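Local coordinates for protein glycoside hydrolase family 31 (Trueperella pyogenes, PDB 5I0E) that probably hydrolyses alpha-glucosidic bonds, as family 31 glycoside hydrolases do, and here holds two alpha-glucose units joined by a 1,6 linkage in its TIM-barrel domain, at residues A[297-302]-A[322-327]; A[387-392]-A[465-470]; A[451-456]-A[505-510]; A[559-564]-A[589-594]. All coordinates share one frame; numbering follows the deposited sequence.

Contact 1 (A[297-302]-A[322-327]); sequences LWASGN and IPVSVV. With GLC (alpha-D-glucopyranose), chain B.
Val326 lays its isopropyl group over one face of the Trp298 indole, with CB 3.7 Å from the centroid of the five-membered ring and only 9° off its normal. The two methyls spread over that face: CG1 sits above the CD2–CE3 side at 3.7 Å from CD2, while CG2 lies nearer NE1 and CE2. Trp298 turns its CG anti to the carbonyl carbon (chi1 -70°), which sets the indole alongside the valine, both side chains pointing the same way. The ring is tied by NE1 to the carbonyl of Ile294, and it also meets Phe514. Replacing Trp298 by an alanine would probably open a gap beneath Val326 and leave the Ile294 carbonyl without its indole donor. Strands 297-300 and 326-329 are parallel neighbours of the TIM barrel, linked by helix 307-320 in a beta-alpha-beta unit. Ala299 N donates to Val326 O at 2.9 Å; Leu297 O accepts from Ser325 N at 2.9 Å and, weakly, from Val326 N. On the other sheet face, Ala299 CB presses tightly on Val324 CG2 at 3.5 Å, and Met314 of the connecting helix packs against both residues. A water bridges Leu297 N and Pro323 O. Farther along the chain, Asn302 ND2 donates to the ring oxygen O5 of the chain B glucose at 2.9 Å and to Glu330.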
# COMPACT_ATOMS: atom_id res chain seq x y z
N LEU A 297 -13.87 12.48 -12.96
CA LEU A 297 -12.45 12.36 -13.31
C LEU A 297 -11.61 13.18 -12.31
O LEU A 297 -11.95 14.32 -12.00
CB LEU A 297 -12.19 12.81 -14.75
CG LEU A 297 -10.72 12.84 -15.19
CD1 LEU A 297 -10.12 11.45 -15.15
CD2 LEU A 297 -10.61 13.43 -16.58
N TRP A 298 -10.56 12.56 -11.79
CA TRP A 298 -9.57 13.20 -10.93
C TRP A 298 -8.34 13.58 -11.78
O TRP A 298 -7.75 12.74 -12.43
CB TRP A 298 -9.10 12.26 -9.84
CG TRP A 298 -10.02 11.91 -8.74
CD1 TRP A 298 -11.32 11.53 -8.86
CD2 TRP A 298 -9.70 11.82 -7.37
NE1 TRP A 298 -11.85 11.24 -7.64
CE2 TRP A 298 -10.88 11.42 -6.69
CE3 TRP A 298 -8.54 12.07 -6.63
CZ2 TRP A 298 -10.93 11.26 -5.30
CZ3 TRP A 298 -8.58 11.91 -5.25
CH2 TRP A 298 -9.78 11.50 -4.59
N ALA A 299 -8.01 14.88 -11.76
CA ALA A 299 -6.84 15.42 -12.44
C ALA A 299 -5.72 15.62 -11.42
O ALA A 299 -5.94 16.08 -10.30
CB ALA A 299 -7.18 16.74 -13.13
N SER A 300 -4.51 15.25 -11.82
CA SER A 300 -3.33 15.35 -10.96
C SER A 300 -2.06 15.44 -11.82
O SER A 300 -1.98 14.88 -12.92
CB SER A 300 -3.26 14.15 -10.01
OG SER A 300 -2.19 14.31 -9.07
N GLY A 301 -1.08 16.16 -11.31
CA GLY A 301 0.25 16.19 -11.88
C GLY A 301 1.22 16.84 -10.91
O GLY A 301 0.97 17.99 -10.46
N ASN A 302 2.33 16.16 -10.62
CA ASN A 302 3.26 16.68 -9.61
C ASN A 302 3.84 18.06 -9.94
O ASN A 302 4.19 18.81 -9.06
CB ASN A 302 4.39 15.70 -9.31
CG ASN A 302 5.19 16.10 -8.09
OD1 ASN A 302 6.21 16.73 -8.21
ND2 ASN A 302 4.66 15.80 -6.90
N ILE A 322 -13.83 18.33 -21.20
CA ILE A 322 -13.43 17.11 -20.48
C ILE A 322 -13.55 17.45 -19.01
O ILE A 322 -12.58 17.94 -18.41
CB ILE A 322 -12.02 16.61 -20.87
CG1 ILE A 322 -12.02 16.21 -22.34
CG2 ILE A 322 -11.62 15.39 -20.03
CD1 ILE A 322 -10.64 16.02 -22.92
N PRO A 323 -14.75 17.24 -18.44
CA PRO A 323 -15.00 17.75 -17.11
C PRO A 323 -14.22 16.97 -16.09
O PRO A 323 -14.03 15.75 -16.21
CB PRO A 323 -16.51 17.55 -16.93
CG PRO A 323 -16.81 16.38 -17.79
CD PRO A 323 -15.95 16.59 -19.00
N VAL A 324 -13.73 17.70 -15.10
CA VAL A 324 -13.00 17.12 -14.00
C VAL A 324 -13.83 17.40 -12.76
O VAL A 324 -14.45 18.46 -12.66
CB VAL A 324 -11.58 17.71 -13.97
CG1 VAL A 324 -11.53 19.10 -13.36
CG2 VAL A 324 -10.65 16.80 -13.23
N SER A 325 -13.89 16.45 -11.83
CA SER A 325 -14.59 16.67 -10.54
C SER A 325 -13.64 16.88 -9.33
O SER A 325 -14.07 17.36 -8.30
CB SER A 325 -15.63 15.57 -10.30
OG SER A 325 -15.05 14.40 -9.75
N VAL A 326 -12.37 16.54 -9.46
CA VAL A 326 -11.39 16.65 -8.36
C VAL A 326 -10.02 17.04 -8.94
O VAL A 326 -9.55 16.44 -9.93
CB VAL A 326 -11.24 15.28 -7.62
CG1 VAL A 326 -10.20 15.34 -6.51
CG2 VAL A 326 -12.57 14.80 -7.08
N VAL A 327 -9.37 18.01 -8.31
CA VAL A 327 -7.97 18.29 -8.60
C VAL A 327 -7.11 17.97 -7.38
O VAL A 327 -7.44 18.35 -6.26
CB VAL A 327 -7.73 19.75 -9.12
CG1 VAL A 327 -7.95 20.78 -8.04
CG2 VAL A 327 -6.31 19.89 -9.69
C1 GLC B . 7.05 14.31 -4.87
C2 GLC B . 8.52 14.45 -4.50
C3 GLC B . 8.66 14.85 -3.03
C4 GLC B . 7.85 16.12 -2.77
C5 GLC B . 6.40 15.86 -3.15
C6 GLC B . 5.51 17.07 -2.97
O2 GLC B . 9.20 13.21 -4.74
O3 GLC B . 10.03 15.06 -2.72
O4 GLC B . 7.98 16.51 -1.40
O5 GLC B . 6.33 15.48 -4.53
O6 GLC B . 5.94 18.11 -3.85
O HOH W 1 -15.45 13.97 -14.54

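Contact 2 (A[387-392]-A[465-470]); sequences WQIPLQ and KTDGGE. With GLC (alpha-D-glucopyranose), chain C.
Trp387 approaches the carboxylate of Asp467 from its anti side: NE1 donates to OD2 at 2.9 Å, tilted out of the carboxylate plane, along a bent line of 134° at the hydrogen. Ring and carboxylate planes stand 61° apart, and Asp467 CB also lies close to the indole nitrogen. Trp387 leaves strand 383-388 and Asp467 the loop just past strand 463-466, its parallel neighbour; each has CG anti to the backbone N, and the two converge on the chain C glucose. The backbones are laced by Gln388 N to Lys465 O at 2.8 Å and Asp467 N to Gln388 O at 3.0 Å. Lys465, fully extended, passes the indole edge at CD, near CD1, and goes on to the sugar, where NZ donates to O3 at 3.2 Å; NZ also makes a salt bridge with Glu330 and lies in a cation-pi contact with Trp529. Beyond the strands, Pro390 packs on a pair of glycines, its CG 3.5 Å from Gly469 N, and a side chain at Gly468 would collide with Ile389 CD1. A leucine in place of Trp387 would probably leave OD2 without its indole donor and the carboxylate freer to turn, with a gap beside C6 of the sugar. Asp467 OD2 lies 3.0 Å from O5 of the chain C glucose, with C1 about as near. That placing, at the end of the fourth barrel strand, is consistent with the nucleophile aspartate of family 31 enzymes, and the indole N-H then probably fixes which oxygen faces the anomeric carbon.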
# COMPACT_ATOMS: atom_id res chain seq x y z
N TRP A 387 -1.63 16.89 -0.93
CA TRP A 387 -0.77 15.76 -0.60
C TRP A 387 -0.22 15.94 0.80
O TRP A 387 -0.02 17.07 1.26
CB TRP A 387 0.36 15.72 -1.64
CG TRP A 387 1.38 14.66 -1.57
CD1 TRP A 387 1.36 13.48 -2.25
CD2 TRP A 387 2.61 14.71 -0.87
NE1 TRP A 387 2.49 12.77 -1.98
CE2 TRP A 387 3.29 13.50 -1.15
CE3 TRP A 387 3.22 15.65 -0.03
CZ2 TRP A 387 4.56 13.19 -0.61
CZ3 TRP A 387 4.46 15.36 0.51
CH2 TRP A 387 5.13 14.13 0.22
N GLN A 388 -0.02 14.82 1.48
CA GLN A 388 0.51 14.77 2.84
C GLN A 388 1.38 13.55 2.93
O GLN A 388 1.22 12.60 2.11
CB GLN A 388 -0.62 14.66 3.86
CG GLN A 388 -1.42 15.94 4.08
CD GLN A 388 -0.64 17.00 4.83
OE1 GLN A 388 -0.65 17.04 6.05
NE2 GLN A 388 0.04 17.85 4.11
N ILE A 389 2.28 13.57 3.92
CA ILE A 389 3.28 12.53 4.17
C ILE A 389 3.40 12.47 5.71
O ILE A 389 3.41 13.53 6.35
CB ILE A 389 4.64 12.84 3.46
CG1 ILE A 389 5.61 11.67 3.46
CG2 ILE A 389 5.38 14.03 4.09
CD1 ILE A 389 5.21 10.53 2.55
N PRO A 390 3.45 11.25 6.31
CA PRO A 390 3.59 11.13 7.75
C PRO A 390 5.08 11.08 8.17
O PRO A 390 5.55 10.10 8.75
CB PRO A 390 2.87 9.81 8.04
CG PRO A 390 3.20 8.97 6.86
CD PRO A 390 3.41 9.91 5.69
N LEU A 391 5.78 12.16 7.84
CA LEU A 391 7.18 12.35 8.13
C LEU A 391 7.39 13.85 8.42
O LEU A 391 6.75 14.71 7.79
CB LEU A 391 8.02 11.89 6.94
CG LEU A 391 8.08 10.38 6.67
CD1 LEU A 391 8.86 10.13 5.39
CD2 LEU A 391 8.72 9.60 7.83
N GLN A 392 8.24 14.15 9.39
CA GLN A 392 8.69 15.52 9.66
C GLN A 392 10.16 15.61 9.29
O GLN A 392 11.01 15.03 9.99
CB GLN A 392 8.51 15.87 11.13
CG GLN A 392 8.87 17.33 11.44
CD GLN A 392 7.81 18.32 10.98
OE1 GLN A 392 6.63 18.06 11.13
NE2 GLN A 392 8.23 19.45 10.44
N LYS A 465 -4.42 13.72 -0.05
CA LYS A 465 -3.73 12.57 -0.57
C LYS A 465 -2.71 12.15 0.51
O LYS A 465 -1.58 12.65 0.58
CB LYS A 465 -3.10 12.85 -1.94
CG LYS A 465 -2.31 11.71 -2.51
CD LYS A 465 -1.91 11.95 -3.96
CE LYS A 465 -1.24 10.70 -4.52
NZ LYS A 465 -0.77 10.80 -5.93
N THR A 466 -3.14 11.22 1.35
CA THR A 466 -2.35 10.66 2.45
C THR A 466 -1.37 9.58 1.96
O THR A 466 -1.61 8.37 2.06
CB THR A 466 -3.28 10.12 3.54
OG1 THR A 466 -4.40 9.49 2.92
CG2 THR A 466 -3.78 11.25 4.38
N ASP A 467 -0.27 10.06 1.43
CA ASP A 467 0.73 9.23 0.78
C ASP A 467 1.67 8.69 1.84
O ASP A 467 1.69 9.22 2.95
CB ASP A 467 1.46 10.10 -0.22
CG ASP A 467 2.47 9.38 -1.04
OD1 ASP A 467 2.39 8.14 -1.28
OD2 ASP A 467 3.36 10.10 -1.49
N GLY A 468 2.40 7.63 1.51
CA GLY A 468 3.38 7.02 2.42
C GLY A 468 2.72 6.22 3.54
O GLY A 468 1.65 5.64 3.35
N GLY A 469 3.33 6.25 4.73
CA GLY A 469 3.01 5.37 5.86
C GLY A 469 3.78 4.06 6.01
O GLY A 469 3.56 3.36 6.98
N GLU A 470 4.71 3.74 5.09
CA GLU A 470 5.47 2.47 5.07
C GLU A 470 6.87 2.59 5.66
O GLU A 470 7.68 1.68 5.49
CB GLU A 470 5.64 1.90 3.64
CG GLU A 470 4.43 2.05 2.74
CD GLU A 470 4.38 3.36 1.97
OE1 GLU A 470 5.28 4.22 2.13
OE2 GLU A 470 3.41 3.52 1.17
C1 GLC C . 4.88 9.21 -3.93
C2 GLC C . 3.51 8.98 -4.58
C3 GLC C . 3.42 9.70 -5.92
C4 GLC C . 3.69 11.19 -5.70
C5 GLC C . 5.03 11.41 -5.01
C6 GLC C . 5.15 12.90 -4.66
O1 GLC C . 5.85 8.57 -4.75
O2 GLC C . 3.30 7.58 -4.75
O3 GLC C . 2.11 9.51 -6.47
O4 GLC C . 3.65 11.93 -6.94
O5 GLC C . 5.16 10.61 -3.82
O6 GLC C . 6.49 13.17 -4.20

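Contact 3 (A[451-456]-A[505-510]); sequences QRRYLV and RSAGKY
The short helix 453-457 comes up beside the C-terminal end of helix 485-506, where a Schellman motif with Gly508 at C-prime turns the chain, and the CA atoms of Val456 and Ala507 come within 6.8 Å. Arg453 and Ser506 make the polar half of the contact. The guanidinium grips the hydroxyl end-on, NH1 at 3.0 Å and NH2 at 3.2 Å from OG, which lies almost exactly in the guanidinium plane. A bend in the arginine chain at chi3 (-69°), after an extended start, swings the group round toward the serine. Ser506 OG is also hydrogen-bonded to Leu503 O of its own helix, so the hydroxyl accepts from the arginine while giving its proton to a backbone carbonyl. The guanidinium has acidic partners too: Glu450 at NE and Glu457 at NH1. The apolar half centres on Val456 CG1, placed anti to the backbone N and pushed close against two carbons, Ala507 CB at 3.4 Å and Lys509 CD at 3.5 Å. The valine and the lysine slide past each other in opposite directions, and the lysine carries its ammonium on to Asp460. Arg453, held by its local acids, thus reaches across to Ser506 as a donor, while Lys509 crosses the other way to Asp460, and polar links run in both directions round the small apolar patch.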
# COMPACT_ATOMS: atom_id res chain seq x y z
N GLN A 451 -2.23 20.76 13.19
CA GLN A 451 -1.34 21.60 12.39
C GLN A 451 -1.96 21.92 11.01
O GLN A 451 -1.66 22.96 10.44
CB GLN A 451 0.02 20.92 12.17
CG GLN A 451 0.83 20.57 13.43
CD GLN A 451 1.63 21.74 13.97
OE1 GLN A 451 2.33 22.44 13.24
NE2 GLN A 451 1.53 21.96 15.27
N ARG A 452 -2.78 21.00 10.49
CA ARG A 452 -3.45 21.09 9.18
C ARG A 452 -4.91 21.57 9.19
O ARG A 452 -5.50 21.71 8.12
CB ARG A 452 -3.47 19.70 8.53
CG ARG A 452 -2.15 19.23 7.97
CD ARG A 452 -1.30 18.46 8.95
NE ARG A 452 0.03 18.32 8.35
CZ ARG A 452 1.17 18.11 9.00
NH1 ARG A 452 1.21 17.99 10.34
NH2 ARG A 452 2.30 18.03 8.30
N ARG A 453 -5.49 21.81 10.37
CA ARG A 453 -6.94 22.04 10.48
C ARG A 453 -7.34 23.26 9.69
O ARG A 453 -8.34 23.22 8.97
CB ARG A 453 -7.35 22.20 11.96
CG ARG A 453 -8.84 22.51 12.20
CD ARG A 453 -9.23 22.56 13.69
NE ARG A 453 -9.17 21.24 14.32
CZ ARG A 453 -10.00 20.23 14.07
NH1 ARG A 453 -11.02 20.35 13.22
NH2 ARG A 453 -9.82 19.08 14.68
N TYR A 454 -6.54 24.32 9.77
CA TYR A 454 -6.85 25.59 9.06
C TYR A 454 -7.02 25.40 7.57
O TYR A 454 -7.76 26.17 6.96
CB TYR A 454 -5.82 26.69 9.31
CG TYR A 454 -4.65 26.72 8.36
CD1 TYR A 454 -3.54 25.90 8.57
CD2 TYR A 454 -4.63 27.57 7.25
CE1 TYR A 454 -2.46 25.91 7.70
CE2 TYR A 454 -3.55 27.60 6.37
CZ TYR A 454 -2.46 26.76 6.60
OH TYR A 454 -1.38 26.77 5.75
N LEU A 455 -6.33 24.40 6.99
CA LEU A 455 -6.47 24.09 5.55
C LEU A 455 -7.91 23.70 5.23
O LEU A 455 -8.47 24.14 4.23
CB LEU A 455 -5.51 22.99 5.11
CG LEU A 455 -4.02 23.28 5.29
CD1 LEU A 455 -3.19 22.04 5.01
CD2 LEU A 455 -3.58 24.42 4.40
N VAL A 456 -8.51 22.91 6.10
CA VAL A 456 -9.88 22.47 5.91
C VAL A 456 -10.87 23.56 6.35
O VAL A 456 -11.79 23.91 5.61
CB VAL A 456 -10.15 21.17 6.68
CG1 VAL A 456 -11.59 20.76 6.48
CG2 VAL A 456 -9.20 20.08 6.20
N ARG A 505 -13.99 14.85 9.25
CA ARG A 505 -15.27 14.73 9.95
C ARG A 505 -15.49 15.83 10.97
O ARG A 505 -16.55 16.44 11.00
CB ARG A 505 -15.38 13.40 10.69
CG ARG A 505 -15.44 12.16 9.81
CD ARG A 505 -15.45 10.92 10.68
NE ARG A 505 -15.44 9.74 9.85
CZ ARG A 505 -14.36 9.03 9.50
NH1 ARG A 505 -13.12 9.34 9.92
NH2 ARG A 505 -14.53 7.97 8.71
N SER A 506 -14.49 16.10 11.81
CA SER A 506 -14.59 17.14 12.83
C SER A 506 -14.79 18.52 12.23
O SER A 506 -15.31 19.42 12.91
CB SER A 506 -13.38 17.13 13.79
OG SER A 506 -12.18 17.54 13.15
N ALA A 507 -14.37 18.69 10.97
CA ALA A 507 -14.56 19.95 10.23
C ALA A 507 -15.82 20.02 9.35
O ALA A 507 -15.97 20.97 8.58
CB ALA A 507 -13.32 20.23 9.41
N GLY A 508 -16.72 19.04 9.47
CA GLY A 508 -17.99 19.05 8.73
C GLY A 508 -17.91 18.50 7.31
O GLY A 508 -18.78 18.79 6.49
N LYS A 509 -16.90 17.69 7.02
CA LYS A 509 -16.67 17.15 5.66
C LYS A 509 -16.55 15.62 5.62
O LYS A 509 -16.27 14.97 6.63
CB LYS A 509 -15.43 17.77 5.04
CG LYS A 509 -15.62 19.23 4.70
CD LYS A 509 -14.29 19.90 4.45
CE LYS A 509 -14.43 21.38 4.16
NZ LYS A 509 -14.46 21.62 2.69
N TYR A 510 -16.77 15.07 4.42
CA TYR A 510 -16.59 13.66 4.17
C TYR A 510 -15.11 13.32 4.37
O TYR A 510 -14.25 14.14 4.04
CB TYR A 510 -17.01 13.31 2.73
CG TYR A 510 -18.50 13.18 2.50
CD1 TYR A 510 -19.27 14.28 2.14
CD2 TYR A 510 -19.14 11.95 2.60
CE1 TYR A 510 -20.63 14.17 1.92
CE2 TYR A 510 -20.51 11.82 2.37
CZ TYR A 510 -21.24 12.93 2.03
OH TYR A 510 -22.59 12.83 1.80

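Contact 4 (A[559-564]-A[589-594]); sequences GWDLAG and QYHSEF. With GLC (alpha-D-glucopyranose), chain C.
Hydrogen bonds of the Gln589 amide dominate. Its NE2 donates to Asp561 OD1 at 2.7 Å, on the anti side of that oxygen, and to Trp560 O at 3.2 Å, where it stands well above the carbonyl plane (57° out of it). A bend at chi2 (102°) turns the amide toward the neighbouring strand, where NE2 meets both acceptors. In the backbone, Leu562 N points straight at Gln589 O, 3.1 Å away. Water adds further links: one molecule joins Trp560 O to Gln589 N, and another donates to Asp561 OD1 and, weakly, to Gln589 OE1. Van der Waals contacts are fewer: Leu562 CG rests on Tyr590 CB at 4.0 Å, the two side chains running side by side. Asp561 and His591 also point the same way, OD2 lying at the edge of the imidazole 3.7 Å from CD2, with carboxylate and ring planes 68° apart. Sugar binding falls to that ring. His591 NE2 donates to O4 of the chain C glucose at 2.9 Å and shares a second hydrogen bond with O3, while ND1 is weakly bonded to Ser300. The strands 558-561 and 587-590 form a beta-alpha-beta unit with helix 572-583, and His591 extends just past the C-terminal end of its strand, the end of a TIM barrel where the substrate pocket lies.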
# COMPACT_ATOMS: atom_id res chain seq x y z
N GLY A 559 -8.46 3.17 -7.00
CA GLY A 559 -8.06 3.67 -8.32
C GLY A 559 -6.61 3.37 -8.62
O GLY A 559 -5.92 2.67 -7.89
N TRP A 560 -6.14 3.93 -9.72
CA TRP A 560 -4.73 3.81 -10.14
C TRP A 560 -4.38 5.01 -11.01
O TRP A 560 -5.28 5.73 -11.44
CB TRP A 560 -4.52 2.50 -10.91
CG TRP A 560 -5.23 2.42 -12.23
CD1 TRP A 560 -6.56 2.60 -12.47
CD2 TRP A 560 -4.64 2.07 -13.50
NE1 TRP A 560 -6.84 2.40 -13.81
CE2 TRP A 560 -5.67 2.09 -14.45
CE3 TRP A 560 -3.35 1.79 -13.92
CZ2 TRP A 560 -5.44 1.84 -15.81
CZ3 TRP A 560 -3.13 1.51 -15.26
CH2 TRP A 560 -4.17 1.54 -16.18
N ASP A 561 -3.09 5.21 -11.25
CA ASP A 561 -2.61 6.26 -12.17
C ASP A 561 -2.76 5.72 -13.59
O ASP A 561 -1.94 4.92 -14.04
CB ASP A 561 -1.14 6.59 -11.92
CG ASP A 561 -0.87 7.07 -10.48
OD1 ASP A 561 -1.81 7.43 -9.72
OD2 ASP A 561 0.32 7.05 -10.10
N LEU A 562 -3.83 6.11 -14.28
CA LEU A 562 -4.14 5.48 -15.55
C LEU A 562 -2.99 5.63 -16.56
O LEU A 562 -2.41 6.73 -16.73
CB LEU A 562 -5.46 6.01 -16.11
CG LEU A 562 -5.60 7.43 -16.66
CD1 LEU A 562 -5.25 7.51 -18.13
CD2 LEU A 562 -7.04 7.88 -16.48
N ALA A 563 -2.60 4.51 -17.17
CA ALA A 563 -1.50 4.46 -18.14
C ALA A 563 -0.10 4.72 -17.57
O ALA A 563 0.85 4.85 -18.33
CB ALA A 563 -1.79 5.41 -19.32
N GLY A 564 0.04 4.79 -16.25
CA GLY A 564 1.34 4.94 -15.59
C GLY A 564 1.68 6.40 -15.34
O GLY A 564 1.28 7.27 -16.13
N GLN A 589 -8.48 8.44 -12.32
CA GLN A 589 -7.54 9.58 -12.36
C GLN A 589 -6.30 9.36 -13.14
O GLN A 589 -5.87 8.25 -13.31
CB GLN A 589 -7.13 10.16 -10.97
CG GLN A 589 -6.51 9.34 -9.88
CD GLN A 589 -4.98 9.49 -9.70
OE1 GLN A 589 -4.46 10.43 -9.06
NE2 GLN A 589 -4.28 8.49 -10.19
N TYR A 590 -5.75 10.47 -13.61
CA TYR A 590 -4.46 10.53 -14.25
C TYR A 590 -3.54 11.33 -13.34
O TYR A 590 -3.97 12.23 -12.64
CB TYR A 590 -4.57 11.17 -15.65
CG TYR A 590 -4.88 12.68 -15.73
CD1 TYR A 590 -3.88 13.62 -15.56
CD2 TYR A 590 -6.16 13.14 -16.05
CE1 TYR A 590 -4.13 14.99 -15.68
CE2 TYR A 590 -6.44 14.49 -16.17
CZ TYR A 590 -5.42 15.43 -15.98
OH TYR A 590 -5.68 16.78 -16.10
N HIS A 591 -2.26 11.00 -13.38
CA HIS A 591 -1.27 11.56 -12.52
C HIS A 591 0.09 11.47 -13.26
O HIS A 591 0.23 10.66 -14.20
CB HIS A 591 -1.23 10.77 -11.22
CG HIS A 591 -0.25 11.29 -10.22
ND1 HIS A 591 -0.12 12.64 -9.94
CD2 HIS A 591 0.64 10.65 -9.41
CE1 HIS A 591 0.82 12.81 -9.03
NE2 HIS A 591 1.29 11.62 -8.68
N SER A 592 1.05 12.31 -12.86
CA SER A 592 2.40 12.28 -13.41
C SER A 592 3.42 12.49 -12.31
O SER A 592 3.18 13.26 -11.39
CB SER A 592 2.59 13.35 -14.51
OG SER A 592 2.25 14.65 -14.05
N GLU A 593 4.55 11.82 -12.45
CA GLU A 593 5.67 11.91 -11.49
C GLU A 593 6.47 13.20 -11.68
O GLU A 593 6.57 13.70 -12.79
CB GLU A 593 6.62 10.72 -11.68
CG GLU A 593 7.67 10.56 -10.59
CD GLU A 593 8.44 9.25 -10.69
OE1 GLU A 593 8.91 8.91 -11.80
OE2 GLU A 593 8.56 8.56 -9.66
N PHE A 594 7.05 13.68 -10.58
CA PHE A 594 8.03 14.76 -10.57
C PHE A 594 9.16 14.46 -11.54
O PHE A 594 9.67 13.36 -11.58
CB PHE A 594 8.63 14.90 -9.18
CG PHE A 594 9.62 16.02 -9.03
CD1 PHE A 594 9.22 17.36 -9.18
CD2 PHE A 594 10.95 15.75 -8.67
CE1 PHE A 594 10.14 18.40 -9.00
CE2 PHE A 594 11.87 16.79 -8.48
CZ PHE A 594 11.46 18.12 -8.65
C1 GLC C . 4.88 9.21 -3.93
C2 GLC C . 3.51 8.98 -4.58
C3 GLC C . 3.42 9.70 -5.92
C4 GLC C . 3.69 11.19 -5.70
C5 GLC C . 5.03 11.41 -5.01
C6 GLC C . 5.15 12.90 -4.66
O1 GLC C . 5.85 8.57 -4.75
O2 GLC C . 3.30 7.58 -4.75
O3 GLC C . 2.11 9.51 -6.47
O4 GLC C . 3.65 11.93 -6.94
O5 GLC C . 5.16 10.61 -3.82
O6 GLC C . 6.49 13.17 -4.20
O HOH W 2 -7.69 5.69 -13.12
O HOH W 3 -1.79 8.98 -7.44
O HOH W 4 -1.53 8.67 -14.84

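Overall arrangement
Contacts 1, 2 and 4 lie in the eight-stranded parallel sheet of the TIM-barrel domain, and contact 3 lies in the same domain but outside the sheet, between helix 453-457 and the end of helix 485-506. Strand 297-300 of contact 1 neighbours strand 587-590 of contact 4, their centres about 11 Å apart, and strand 326-329 neighbours 383-388 of contact 2. Along the chain contact 1 closes before contact 2 opens and contact 4 comes last, whereas contacts 2 and 3 interleave. These two, about 17 Å apart by centres, meet where Gln388 approaches Arg452. Contacts 2 and 4 grip the same glucose from separated strands, and contact 1 reaches the second sugar, so distant parts of the sequence build one pocket.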